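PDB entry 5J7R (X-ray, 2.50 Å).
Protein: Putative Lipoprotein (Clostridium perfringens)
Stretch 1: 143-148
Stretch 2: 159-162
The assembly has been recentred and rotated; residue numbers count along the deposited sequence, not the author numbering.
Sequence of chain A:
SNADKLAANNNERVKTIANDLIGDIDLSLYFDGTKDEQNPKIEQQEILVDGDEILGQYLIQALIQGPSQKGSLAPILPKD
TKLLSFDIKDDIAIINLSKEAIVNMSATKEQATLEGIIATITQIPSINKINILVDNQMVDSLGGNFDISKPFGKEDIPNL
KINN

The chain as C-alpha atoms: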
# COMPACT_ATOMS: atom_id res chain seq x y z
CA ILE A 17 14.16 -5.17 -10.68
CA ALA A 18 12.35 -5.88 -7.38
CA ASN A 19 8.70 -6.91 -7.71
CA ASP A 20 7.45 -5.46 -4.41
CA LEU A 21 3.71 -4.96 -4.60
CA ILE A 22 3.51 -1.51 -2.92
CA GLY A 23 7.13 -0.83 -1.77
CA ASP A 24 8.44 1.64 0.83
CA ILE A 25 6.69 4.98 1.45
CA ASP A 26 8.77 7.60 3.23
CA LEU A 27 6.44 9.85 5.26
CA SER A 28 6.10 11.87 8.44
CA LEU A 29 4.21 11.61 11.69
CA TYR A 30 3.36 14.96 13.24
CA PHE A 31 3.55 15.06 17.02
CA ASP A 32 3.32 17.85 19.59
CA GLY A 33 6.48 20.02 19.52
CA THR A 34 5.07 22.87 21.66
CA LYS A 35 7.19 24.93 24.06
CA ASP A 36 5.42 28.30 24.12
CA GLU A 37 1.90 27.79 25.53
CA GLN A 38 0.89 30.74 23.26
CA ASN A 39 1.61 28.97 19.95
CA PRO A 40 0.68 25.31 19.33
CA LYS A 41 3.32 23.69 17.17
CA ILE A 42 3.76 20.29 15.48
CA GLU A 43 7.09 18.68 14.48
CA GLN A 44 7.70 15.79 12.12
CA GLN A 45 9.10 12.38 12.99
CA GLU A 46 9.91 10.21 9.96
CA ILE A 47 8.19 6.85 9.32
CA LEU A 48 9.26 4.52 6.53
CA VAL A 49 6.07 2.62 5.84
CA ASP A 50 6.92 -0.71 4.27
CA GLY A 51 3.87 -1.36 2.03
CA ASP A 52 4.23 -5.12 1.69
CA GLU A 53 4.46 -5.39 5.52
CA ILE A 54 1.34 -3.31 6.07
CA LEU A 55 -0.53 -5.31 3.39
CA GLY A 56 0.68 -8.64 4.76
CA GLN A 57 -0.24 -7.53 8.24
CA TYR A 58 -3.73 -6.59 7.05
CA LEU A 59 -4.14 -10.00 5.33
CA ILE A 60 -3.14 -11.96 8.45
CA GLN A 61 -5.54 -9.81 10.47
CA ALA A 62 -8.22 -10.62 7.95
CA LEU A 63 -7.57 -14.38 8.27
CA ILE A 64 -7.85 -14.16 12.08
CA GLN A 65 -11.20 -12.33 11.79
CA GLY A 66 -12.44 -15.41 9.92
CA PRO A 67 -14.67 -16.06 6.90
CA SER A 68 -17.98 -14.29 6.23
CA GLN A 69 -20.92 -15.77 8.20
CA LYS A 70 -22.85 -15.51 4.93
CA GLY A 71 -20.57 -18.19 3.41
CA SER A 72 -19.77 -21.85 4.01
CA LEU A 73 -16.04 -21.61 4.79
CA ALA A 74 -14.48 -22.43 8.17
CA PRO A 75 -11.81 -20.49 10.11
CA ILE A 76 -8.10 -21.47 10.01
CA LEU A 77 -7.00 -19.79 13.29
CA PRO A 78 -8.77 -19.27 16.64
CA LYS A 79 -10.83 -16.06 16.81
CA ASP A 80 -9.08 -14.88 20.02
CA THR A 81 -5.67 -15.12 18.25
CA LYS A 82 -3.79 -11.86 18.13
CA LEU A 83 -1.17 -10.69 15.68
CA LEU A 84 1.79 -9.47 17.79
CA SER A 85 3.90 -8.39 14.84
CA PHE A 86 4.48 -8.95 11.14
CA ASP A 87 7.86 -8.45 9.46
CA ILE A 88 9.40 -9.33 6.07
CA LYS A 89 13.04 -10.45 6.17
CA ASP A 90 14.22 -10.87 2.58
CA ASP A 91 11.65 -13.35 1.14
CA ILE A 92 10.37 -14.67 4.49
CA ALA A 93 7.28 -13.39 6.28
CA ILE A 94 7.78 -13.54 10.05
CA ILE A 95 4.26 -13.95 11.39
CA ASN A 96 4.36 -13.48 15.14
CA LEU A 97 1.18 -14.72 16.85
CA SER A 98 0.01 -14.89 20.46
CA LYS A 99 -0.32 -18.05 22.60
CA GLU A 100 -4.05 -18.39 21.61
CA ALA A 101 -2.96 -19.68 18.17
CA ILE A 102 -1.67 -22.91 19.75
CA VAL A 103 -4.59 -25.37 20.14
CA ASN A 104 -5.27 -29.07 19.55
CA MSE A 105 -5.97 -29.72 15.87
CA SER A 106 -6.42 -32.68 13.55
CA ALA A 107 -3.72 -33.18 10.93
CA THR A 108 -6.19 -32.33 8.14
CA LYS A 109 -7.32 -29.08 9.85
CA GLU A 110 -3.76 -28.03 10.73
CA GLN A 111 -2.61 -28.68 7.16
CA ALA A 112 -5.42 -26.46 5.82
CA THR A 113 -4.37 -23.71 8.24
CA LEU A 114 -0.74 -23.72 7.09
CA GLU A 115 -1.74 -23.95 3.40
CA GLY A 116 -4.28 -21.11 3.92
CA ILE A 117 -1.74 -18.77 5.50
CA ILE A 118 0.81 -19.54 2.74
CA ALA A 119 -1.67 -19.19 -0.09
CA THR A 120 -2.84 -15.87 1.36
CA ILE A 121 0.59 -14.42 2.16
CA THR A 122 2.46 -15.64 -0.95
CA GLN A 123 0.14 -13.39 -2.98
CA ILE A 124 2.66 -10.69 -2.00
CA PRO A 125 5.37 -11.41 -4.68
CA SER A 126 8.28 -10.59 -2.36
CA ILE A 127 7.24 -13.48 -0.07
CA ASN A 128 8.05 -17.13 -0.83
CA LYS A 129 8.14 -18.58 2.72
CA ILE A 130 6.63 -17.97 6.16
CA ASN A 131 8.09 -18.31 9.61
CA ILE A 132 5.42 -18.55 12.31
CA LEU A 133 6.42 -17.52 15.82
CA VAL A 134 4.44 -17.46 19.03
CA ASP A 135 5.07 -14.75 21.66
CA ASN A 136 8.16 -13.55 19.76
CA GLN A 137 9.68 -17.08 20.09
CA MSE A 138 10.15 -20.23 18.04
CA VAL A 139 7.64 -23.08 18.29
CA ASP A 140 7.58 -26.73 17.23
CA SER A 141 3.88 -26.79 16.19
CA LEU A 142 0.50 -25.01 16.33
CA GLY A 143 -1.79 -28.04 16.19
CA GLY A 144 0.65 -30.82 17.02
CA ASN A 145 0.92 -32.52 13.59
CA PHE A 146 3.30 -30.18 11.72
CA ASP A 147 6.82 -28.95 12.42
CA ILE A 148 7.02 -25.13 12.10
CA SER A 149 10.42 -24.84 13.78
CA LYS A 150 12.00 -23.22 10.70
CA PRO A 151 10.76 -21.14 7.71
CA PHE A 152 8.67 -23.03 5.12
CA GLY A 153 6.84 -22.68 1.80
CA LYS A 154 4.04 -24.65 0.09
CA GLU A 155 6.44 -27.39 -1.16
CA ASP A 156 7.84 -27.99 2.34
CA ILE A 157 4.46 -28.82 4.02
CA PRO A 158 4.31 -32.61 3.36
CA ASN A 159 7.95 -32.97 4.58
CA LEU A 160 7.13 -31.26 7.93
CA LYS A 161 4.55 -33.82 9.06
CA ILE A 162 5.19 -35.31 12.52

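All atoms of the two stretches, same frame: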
# COMPACT_ATOMS: atom_id res chain seq x y z
N GLY A 143 -0.80 -26.99 15.94
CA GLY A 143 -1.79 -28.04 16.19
C GLY A 143 -1.26 -29.31 16.78
O GLY A 143 -2.00 -30.02 17.44
N GLY A 144 0.01 -29.62 16.52
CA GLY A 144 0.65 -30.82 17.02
C GLY A 144 1.13 -31.75 15.91
O GLY A 144 2.05 -32.55 16.12
N ASN A 145 0.55 -31.63 14.72
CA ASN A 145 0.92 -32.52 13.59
C ASN A 145 1.94 -32.01 12.57
O ASN A 145 2.33 -32.76 11.67
CB ASN A 145 -0.34 -32.91 12.82
CG ASN A 145 -1.48 -33.39 13.73
OD1 ASN A 145 -1.39 -34.49 14.26
ND2 ASN A 145 -2.57 -32.62 13.85
N PHE A 146 2.35 -30.76 12.67
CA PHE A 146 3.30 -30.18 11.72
C PHE A 146 4.41 -29.40 12.40
O PHE A 146 4.17 -28.63 13.33
CB PHE A 146 2.59 -29.32 10.68
CG PHE A 146 1.81 -30.11 9.68
CD1 PHE A 146 0.50 -30.49 9.92
CD2 PHE A 146 2.40 -30.49 8.47
CE1 PHE A 146 -0.21 -31.23 9.00
CE2 PHE A 146 1.70 -31.23 7.54
CZ PHE A 146 0.39 -31.61 7.81
N ASP A 147 5.63 -29.61 11.90
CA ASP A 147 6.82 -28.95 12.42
C ASP A 147 7.00 -27.58 11.77
O ASP A 147 7.26 -27.49 10.56
CB ASP A 147 8.05 -29.84 12.16
CG ASP A 147 9.32 -29.30 12.80
OD1 ASP A 147 9.26 -28.31 13.56
OD2 ASP A 147 10.40 -29.89 12.56
N ILE A 148 6.85 -26.53 12.57
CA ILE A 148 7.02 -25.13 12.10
C ILE A 148 8.19 -24.47 12.83
O ILE A 148 8.17 -23.29 13.15
CB ILE A 148 5.73 -24.28 12.20
CG1 ILE A 148 5.22 -24.21 13.63
CG2 ILE A 148 4.65 -24.89 11.31
CD1 ILE A 148 4.16 -23.14 13.80
N ASN A 159 6.70 -32.56 3.92
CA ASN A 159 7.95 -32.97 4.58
C ASN A 159 8.01 -32.61 6.07
O ASN A 159 8.85 -33.15 6.79
CB ASN A 159 9.15 -32.32 3.89
CG ASN A 159 9.26 -32.69 2.42
OD1 ASN A 159 8.51 -33.52 1.91
ND2 ASN A 159 10.21 -32.07 1.73
N LEU A 160 7.15 -31.71 6.52
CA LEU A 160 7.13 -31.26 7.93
C LEU A 160 6.13 -32.01 8.81
O LEU A 160 5.92 -31.62 9.96
CB LEU A 160 6.80 -29.76 7.97
CG LEU A 160 7.81 -28.83 7.28
CD1 LEU A 160 7.26 -27.42 7.16
CD2 LEU A 160 9.16 -28.85 7.99
N LYS A 161 5.54 -33.09 8.30
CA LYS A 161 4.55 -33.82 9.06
C LYS A 161 5.22 -34.68 10.15
O LYS A 161 6.21 -35.37 9.88
CB LYS A 161 3.65 -34.66 8.15
CG LYS A 161 2.33 -35.05 8.79
CD LYS A 161 1.67 -36.29 8.18
CE LYS A 161 2.24 -37.50 8.91
NZ LYS A 161 1.57 -38.78 8.57
N ILE A 162 4.68 -34.59 11.36
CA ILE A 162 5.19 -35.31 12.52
C ILE A 162 4.06 -35.95 13.31
O ILE A 162 4.20 -37.05 13.81
CB ILE A 162 6.01 -34.38 13.44
CG1 ILE A 162 5.17 -33.18 13.92
CG2 ILE A 162 7.26 -33.88 12.71
CD1 ILE A 162 5.90 -32.23 14.85

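The contact is a single beta bridge between two irregular segments, fastened by two nearly linear backbone hydrogen bonds and padded by a few side chains, with 356 Å² buried in all. The bridge pairs Phe 146 with Lys 161, whose CA atoms lie 4.7 Å apart. The register runs antiparallel: Asn 145 CA is 5.2 Å from Ile 162 CA, and Asp 147 CA is 5.1 Å from Leu 160 CA, so one segment ascends as the other descends.

The two hydrogen bonds bracket the central pair. Ile 162 N donates to Asn 145 O at 3.0 Å with an N-H...O angle of 178°, and Asp 147 N donates to Leu 160 O at 2.8 Å with an angle of 170°. Both acceptors also receive a CA-H...O contact: Lys 161 CA lies 3.6 Å from Asn 145 O (143° at the hydrogen), and Phe 146 CA lies 3.5 Å from Leu 160 O (141°). Each carbonyl thus meets an N-H and a neighbouring CA-H of the other segment.

Side chains add a looser layer. The CB of Phe 146 points away overall, yet with chi1 at -73° (m) the ring swings back, bringing CE2 to 4.0 Å from Lys 161 CB and CD2 to 4.5 Å from Leu 160 CB. Lys 161 CG lies over one face of this ring, while the end of the lysine leads away from the contact. Asp 147 and Leu 160 point toward the opposing segments, their CB atoms 4.4 Å apart. Ile 162 starts sideways but its end comes nearer: CG2 is 4.2 Å from Asp 147 CB, CD1 is 4.0 Å from Asp 147 N, and CG1 is 3.9 Å from Gly 144 O. Gly 144 itself has phi/psi of 119/-22, where a CB would jam against the preceding carbonyl oxygen.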